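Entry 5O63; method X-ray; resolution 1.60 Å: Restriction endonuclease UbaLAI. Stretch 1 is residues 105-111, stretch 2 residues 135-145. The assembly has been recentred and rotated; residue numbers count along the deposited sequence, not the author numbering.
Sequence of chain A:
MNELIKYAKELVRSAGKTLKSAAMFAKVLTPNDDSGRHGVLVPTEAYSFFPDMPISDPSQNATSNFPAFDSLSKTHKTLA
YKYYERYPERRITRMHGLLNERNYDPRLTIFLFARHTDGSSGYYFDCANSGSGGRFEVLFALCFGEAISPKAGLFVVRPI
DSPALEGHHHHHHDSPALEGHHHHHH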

ATOM      1  N   ASP A 105       1.957 -16.965  -3.743  1.00 23.26           N
ATOM      2  CA  ASP A 105       1.155 -16.389  -2.637  1.00 20.88           C
ATOM      3  C   ASP A 105       1.602 -16.951  -1.280  1.00 21.27           C
ATOM      4  O   ASP A 105       2.113 -18.088  -1.228  1.00 24.74           O
ATOM      5  N   PRO A 106       1.380 -16.211  -0.181  1.00 20.19           N
ATOM      6  CA  PRO A 106       0.666 -14.928  -0.133  1.00 18.36           C
ATOM      7  C   PRO A 106       1.545 -13.745  -0.584  1.00 18.00           C
ATOM      8  O   PRO A 106       2.789 -13.788  -0.588  1.00 20.73           O
ATOM      9  N   ARG A 107       0.835 -12.697  -0.969  1.00 18.16           N
ATOM     10  CA  ARG A 107       1.430 -11.402  -1.397  1.00 18.16           C
ATOM     11  C   ARG A 107       1.009 -10.328  -0.425  1.00 18.54           C
ATOM     12  O   ARG A 107      -0.065 -10.420   0.166  1.00 18.88           O
ATOM     13  N   LEU A 108       1.855  -9.305  -0.256  1.00 16.11           N
ATOM     14  CA  LEU A 108       1.584  -8.224   0.680  1.00 17.54           C
ATOM     15  C   LEU A 108       1.797  -6.881  -0.050  1.00 18.35           C
ATOM     16  O   LEU A 108       2.733  -6.768  -0.820  1.00 20.28           O
ATOM     17  N   THR A 109       0.946  -5.907   0.226  1.00 16.07           N
ATOM     18  CA  THR A 109       1.274  -4.517  -0.085  1.00 16.26           C
ATOM     19  C   THR A 109       1.336  -3.707   1.177  1.00 21.05           C
ATOM     20  O   THR A 109       0.482  -3.868   2.057  1.00 20.32           O
ATOM     21  N   ILE A 110       2.346  -2.827   1.279  1.00 16.97           N
ATOM     22  CA  ILE A 110       2.431  -1.885   2.381  1.00 17.11           C
ATOM     23  C   ILE A 110       2.387  -0.475   1.809  1.00 18.32           C
ATOM     24  O   ILE A 110       3.156  -0.152   0.921  1.00 20.64           O
ATOM     25  N   PHE A 111       1.483   0.357   2.327  1.00 17.16           N
ATOM     26  CA  PHE A 111       1.463   1.768   1.991  1.00 19.86           C
ATOM     27  C   PHE A 111       1.771   2.513   3.282  1.00 21.03           C
ATOM     28  O   PHE A 111       1.242   2.195   4.331  1.00 21.65           O
ATOM     29  N   ARG A 135      10.034 -11.445   0.422  1.00 27.21           N
ATOM     30  CA  ARG A 135      10.048 -10.682   1.653  1.00 26.66           C
ATOM     31  C   ARG A 135       8.743 -10.771   2.434  1.00 26.35           C
ATOM     32  O   ARG A 135       8.607 -10.060   3.418  1.00 26.25           O
ATOM     33  N   PHE A 136       7.816 -11.642   2.038  1.00 23.96           N
ATOM     34  CA  PHE A 136       6.510 -11.641   2.680  1.00 22.45           C
ATOM     35  C   PHE A 136       6.625 -11.878   4.191  1.00 25.10           C
ATOM     36  O   PHE A 136       6.028 -11.172   4.958  1.00 23.85           O
ATOM     37  N   GLU A 137       7.368 -12.895   4.611  1.00 24.77           N
ATOM     38  CA  GLU A 137       7.332 -13.280   5.998  1.00 27.55           C
ATOM     39  C   GLU A 137       7.891 -12.168   6.899  1.00 25.53           C
ATOM     40  O   GLU A 137       7.246 -11.852   7.934  1.00 26.86           O
ATOM     41  N   VAL A 138       9.025 -11.585   6.514  1.00 27.61           N
ATOM     42  CA  VAL A 138       9.605 -10.537   7.345  1.00 28.73           C
ATOM     43  C   VAL A 138       8.643  -9.333   7.401  1.00 27.36           C
ATOM     44  O   VAL A 138       8.368  -8.826   8.482  1.00 29.49           O
ATOM     45  N   LEU A 139       8.092  -8.918   6.262  1.00 24.47           N
ATOM     46  CA  LEU A 139       7.193  -7.783   6.273  1.00 22.68           C
ATOM     47  C   LEU A 139       5.887  -8.059   6.992  1.00 24.04           C
ATOM     48  O   LEU A 139       5.383  -7.201   7.748  1.00 22.71           O
ATOM     49  N   PHE A 140       5.333  -9.250   6.789  1.00 21.65           N
ATOM     50  CA  PHE A 140       4.102  -9.591   7.484  1.00 22.13           C
ATOM     51  C   PHE A 140       4.309  -9.534   9.024  1.00 21.66           C
ATOM     52  O   PHE A 140       3.457  -8.973   9.776  1.00 23.68           O
ATOM     53  N   ALA A 141       5.399 -10.124   9.472  1.00 22.79           N
ATOM     54  CA  ALA A 141       5.688 -10.101  10.913  1.00 26.67           C
ATOM     55  C   ALA A 141       5.779  -8.638  11.457  1.00 23.59           C
ATOM     56  O   ALA A 141       5.336  -8.353  12.581  1.00 25.33           O
ATOM     57  N   LEU A 142       6.438  -7.741  10.709  1.00 24.21           N
ATOM     58  CA  LEU A 142       6.544  -6.352  11.175  1.00 28.51           C
ATOM     59  C   LEU A 142       5.215  -5.620  11.181  1.00 26.57           C
ATOM     60  O   LEU A 142       5.007  -4.803  12.053  1.00 28.35           O
ATOM     61  N   CYS A 143       4.344  -5.868  10.196  1.00 23.53           N
ATOM     62  CA  CYS A 143       3.101  -5.136  10.111  1.00 22.89           C
ATOM     63  C   CYS A 143       2.016  -5.689  11.023  1.00 25.92           C
ATOM     64  O   CYS A 143       1.159  -4.933  11.495  1.00 26.09           O
ATOM     65  N   PHE A 144       2.021  -7.018  11.226  1.00 24.50           N
ATOM     66  CA  PHE A 144       0.889  -7.685  11.909  1.00 24.48           C
ATOM     67  C   PHE A 144       1.272  -8.398  13.224  1.00 24.23           C
ATOM     68  O   PHE A 144       0.391  -8.823  13.994  1.00 27.24           O
ATOM     69  N   GLY A 145       2.562  -8.603  13.456  1.00 30.14           N
ATOM     70  CA  GLY A 145       3.045  -9.414  14.565  1.00 31.07           C
ATOM     71  C   GLY A 145       3.329 -10.892  14.292  1.00 34.62           C
ATOM     72  O   GLY A 145       3.074 -11.371  13.207  1.00 31.17           O
TER

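Which side chains does the strand send toward the helix? The strand runs at 49° to helix 136-144, with axes 9.5 Å apart at closest approach. Leu108 and Ile110 point toward the helix, while Thr109 between them points away, as alternation in a strand requires. Pro106, preceded by a cis peptide bond, extends the inward-facing row at its start. From the helix, Phe136, Leu139 and Cys143 point back, residues three and four apart that share one helical face.

How is the Phe136 ring held? Its chi1 is t, and the ring lies against the loop leading into the strand. Pro106 covers one face: its CG sits 3.5 Å from the ring centroid of Phe136, only 11° off the normal, a CH-pi contact. Near the ring plane, the backbone Arg107 O meets Phe136 CE1 at 3.6 Å. Leu108 CB approaches Phe136 CD1 obliquely at 3.7 Å.

What hollow does Leu108 fill? With chi1 t and chi2 p, it is the bump most covered by the helix, sitting in a hollow lined by Phe136, Leu139, the Phe140 backbone and the Phe144 ring edge. Its CD2 presses to 3.4 Å from Leu139 CB and 3.8 Å from the backbone Phe140 N, while its CD1 lies 4.0 Å from CE2 of Phe144. Phe144 leaves its backbone sideways, with chi1 m, but its ring end comes nearer.

How does Ile110 close the far end? In its m, t rotamer its CD1 touches two helix residues, 4.1 Å from Leu139 CB and 3.4 Å from Cys143 SG. Both Leu139 and Cys143 have chi1 m.

Do polar groups tie the stretches together? No hydrogen bond crosses between them; their side chains meet through apolar packing. Arg107 points away and forms a salt bridge within its own stretch, from its NE to Asp105 OD2 at 2.9 Å, a hydrogen bond as well.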

ATOM      1  CB  ASP A 105      -0.324 -16.685  -2.849  1.00 20.74           C
ATOM      2  CG  ASP A 105      -0.997 -15.758  -3.876  1.00 25.82           C
ATOM      3  OD1 ASP A 105      -2.211 -15.938  -4.110  1.00 24.29           O
ATOM      4  OD2 ASP A 105      -0.327 -14.796  -4.378  1.00 22.06           O
ATOM      5  CB  PRO A 106       0.321 -14.758   1.353  1.00 19.87           C
ATOM      6  CG  PRO A 106       1.446 -15.564   2.064  1.00 23.35           C
ATOM      7  CD  PRO A 106       1.573 -16.789   1.182  1.00 22.87           C
ATOM      8  CB  ARG A 107       0.941 -11.036  -2.794  1.00 16.99           C
ATOM      9  CG  ARG A 107       1.504 -11.920  -3.894  1.00 17.53           C
ATOM     10  CD  ARG A 107       0.808 -11.657  -5.267  1.00 18.30           C
ATOM     11  NE  ARG A 107      -0.644 -12.003  -5.203  1.00 17.65           N
ATOM     12  CZ  ARG A 107      -1.602 -11.396  -5.894  1.00 18.65           C
ATOM     13  NH1 ARG A 107      -1.302 -10.445  -6.841  1.00 17.44           N
ATOM     14  NH2 ARG A 107      -2.880 -11.756  -5.742  1.00 19.66           N
ATOM     15  CB  LEU A 108       2.543  -8.326   1.910  1.00 23.01           C
ATOM     16  CG  LEU A 108       2.329  -7.337   3.034  1.00 24.82           C
ATOM     17  CD1 LEU A 108       1.028  -7.656   3.814  1.00 25.18           C
ATOM     18  CD2 LEU A 108       3.561  -7.327   4.035  1.00 26.10           C
ATOM     19  CB  THR A 109       0.256  -3.909  -1.053  1.00 17.95           C
ATOM     20  OG1 THR A 109      -1.084  -3.950  -0.499  1.00 21.15           O
ATOM     21  CG2 THR A 109       0.315  -4.613  -2.375  1.00 20.18           C
ATOM     22  CB  ILE A 110       3.690  -2.055   3.209  1.00 19.32           C
ATOM     23  CG1 ILE A 110       3.786  -3.473   3.779  1.00 21.55           C
ATOM     24  CG2 ILE A 110       3.748  -0.902   4.313  1.00 21.34           C
ATOM     25  CD1 ILE A 110       5.086  -3.700   4.458  1.00 26.33           C
ATOM     26  CB  PHE A 111       0.103   2.224   1.473  1.00 19.85           C
ATOM     27  CG  PHE A 111      -0.350   1.571   0.185  1.00 19.67           C
ATOM     28  CD1 PHE A 111      -0.225   2.279  -0.996  1.00 23.46           C
ATOM     29  CD2 PHE A 111      -0.988   0.307   0.195  1.00 20.80           C
ATOM     30  CE1 PHE A 111      -0.669   1.701  -2.207  1.00 21.05           C
ATOM     31  CE2 PHE A 111      -1.417  -0.259  -1.026  1.00 25.03           C
ATOM     32  CZ  PHE A 111      -1.245   0.461  -2.181  1.00 24.66           C
ATOM     33  CB  ARG A 135      10.385  -9.218   1.322  1.00 26.22           C
ATOM     34  CG  ARG A 135      11.885  -9.079   0.885  1.00 27.43           C
ATOM     35  CD  ARG A 135      12.171  -7.720   0.251  1.00 26.84           C
ATOM     36  NE  ARG A 135      11.970  -6.587   1.156  1.00 26.72           N
ATOM     37  CZ  ARG A 135      11.053  -5.633   0.959  1.00 23.98           C
ATOM     38  NH1 ARG A 135      10.183  -5.676  -0.072  1.00 24.05           N
ATOM     39  NH2 ARG A 135      10.984  -4.634   1.812  1.00 24.47           N
ATOM     40  CB  PHE A 136       5.556 -12.718   2.088  1.00 23.03           C
ATOM     41  CG  PHE A 136       4.202 -12.682   2.731  1.00 22.26           C
ATOM     42  CD1 PHE A 136       3.173 -11.931   2.176  1.00 21.81           C
ATOM     43  CD2 PHE A 136       3.960 -13.402   3.909  1.00 20.12           C
ATOM     44  CE1 PHE A 136       1.916 -11.849   2.792  1.00 20.91           C
ATOM     45  CE2 PHE A 136       2.730 -13.310   4.545  1.00 20.64           C
ATOM     46  CZ  PHE A 136       1.731 -12.561   4.018  1.00 19.59           C
ATOM     47  CB  GLU A 137       8.112 -14.561   6.220  1.00 29.78           C
ATOM     48  CG  GLU A 137       7.589 -15.743   5.526  1.00 38.42           C
ATOM     49  CD  GLU A 137       8.579 -16.874   5.704  1.00 51.42           C
ATOM     50  OE1 GLU A 137       9.200 -17.287   4.698  1.00 57.42           O
ATOM     51  OE2 GLU A 137       8.779 -17.286   6.872  1.00 55.31           O
ATOM     52  CB  VAL A 138      11.028 -10.124   6.860  1.00 33.38           C
ATOM     53  CG1 VAL A 138      11.515  -8.856   7.567  1.00 35.82           C
ATOM     54  CG2 VAL A 138      12.000 -11.221   7.178  1.00 34.79           C
ATOM     55  CB  LEU A 139       6.890  -7.325   4.842  1.00 23.41           C
ATOM     56  CG  LEU A 139       8.131  -6.765   4.135  1.00 22.40           C
ATOM     57  CD1 LEU A 139       7.739  -6.390   2.715  1.00 22.67           C
ATOM     58  CD2 LEU A 139       8.770  -5.571   4.880  1.00 26.99           C
ATOM     59  CB  PHE A 140       3.609 -10.958   7.041  1.00 21.22           C
ATOM     60  CG  PHE A 140       2.268 -11.333   7.691  1.00 21.68           C
ATOM     61  CD1 PHE A 140       2.276 -12.036   8.885  1.00 24.23           C
ATOM     62  CD2 PHE A 140       1.060 -10.875   7.182  1.00 21.62           C
ATOM     63  CE1 PHE A 140       1.081 -12.323   9.527  1.00 25.60           C
ATOM     64  CE2 PHE A 140      -0.137 -11.150   7.815  1.00 23.57           C
ATOM     65  CZ  PHE A 140      -0.118 -11.881   9.005  1.00 21.61           C
ATOM     66  CB  ALA A 141       7.006 -10.857  11.205  1.00 26.21           C
ATOM     67  CB  LEU A 142       7.485  -5.495  10.315  1.00 38.30           C
ATOM     68  CG  LEU A 142       8.817  -5.992   9.880  1.00 40.93           C
ATOM     69  CD1 LEU A 142       9.380  -5.071   8.826  1.00 34.89           C
ATOM     70  CD2 LEU A 142       9.600  -5.909  11.092  1.00 44.61           C
ATOM     71  CB  CYS A 143       2.539  -5.182   8.693  1.00 22.76           C
ATOM     72  SG  CYS A 143       3.644  -4.276   7.538  1.00 24.44           S
ATOM     73  CB  PHE A 144       0.255  -8.719  10.964  1.00 21.31           C
ATOM     74  CG  PHE A 144      -0.479  -8.115   9.812  1.00 22.84           C
ATOM     75  CD1 PHE A 144      -1.829  -7.730   9.946  1.00 25.35           C
ATOM     76  CD2 PHE A 144       0.185  -7.864   8.592  1.00 23.75           C
ATOM     77  CE1 PHE A 144      -2.524  -7.174   8.878  1.00 31.99           C
ATOM     78  CE2 PHE A 144      -0.529  -7.334   7.515  1.00 26.95           C
ATOM     79  CZ  PHE A 144      -1.884  -6.969   7.658  1.00 28.50           C
TER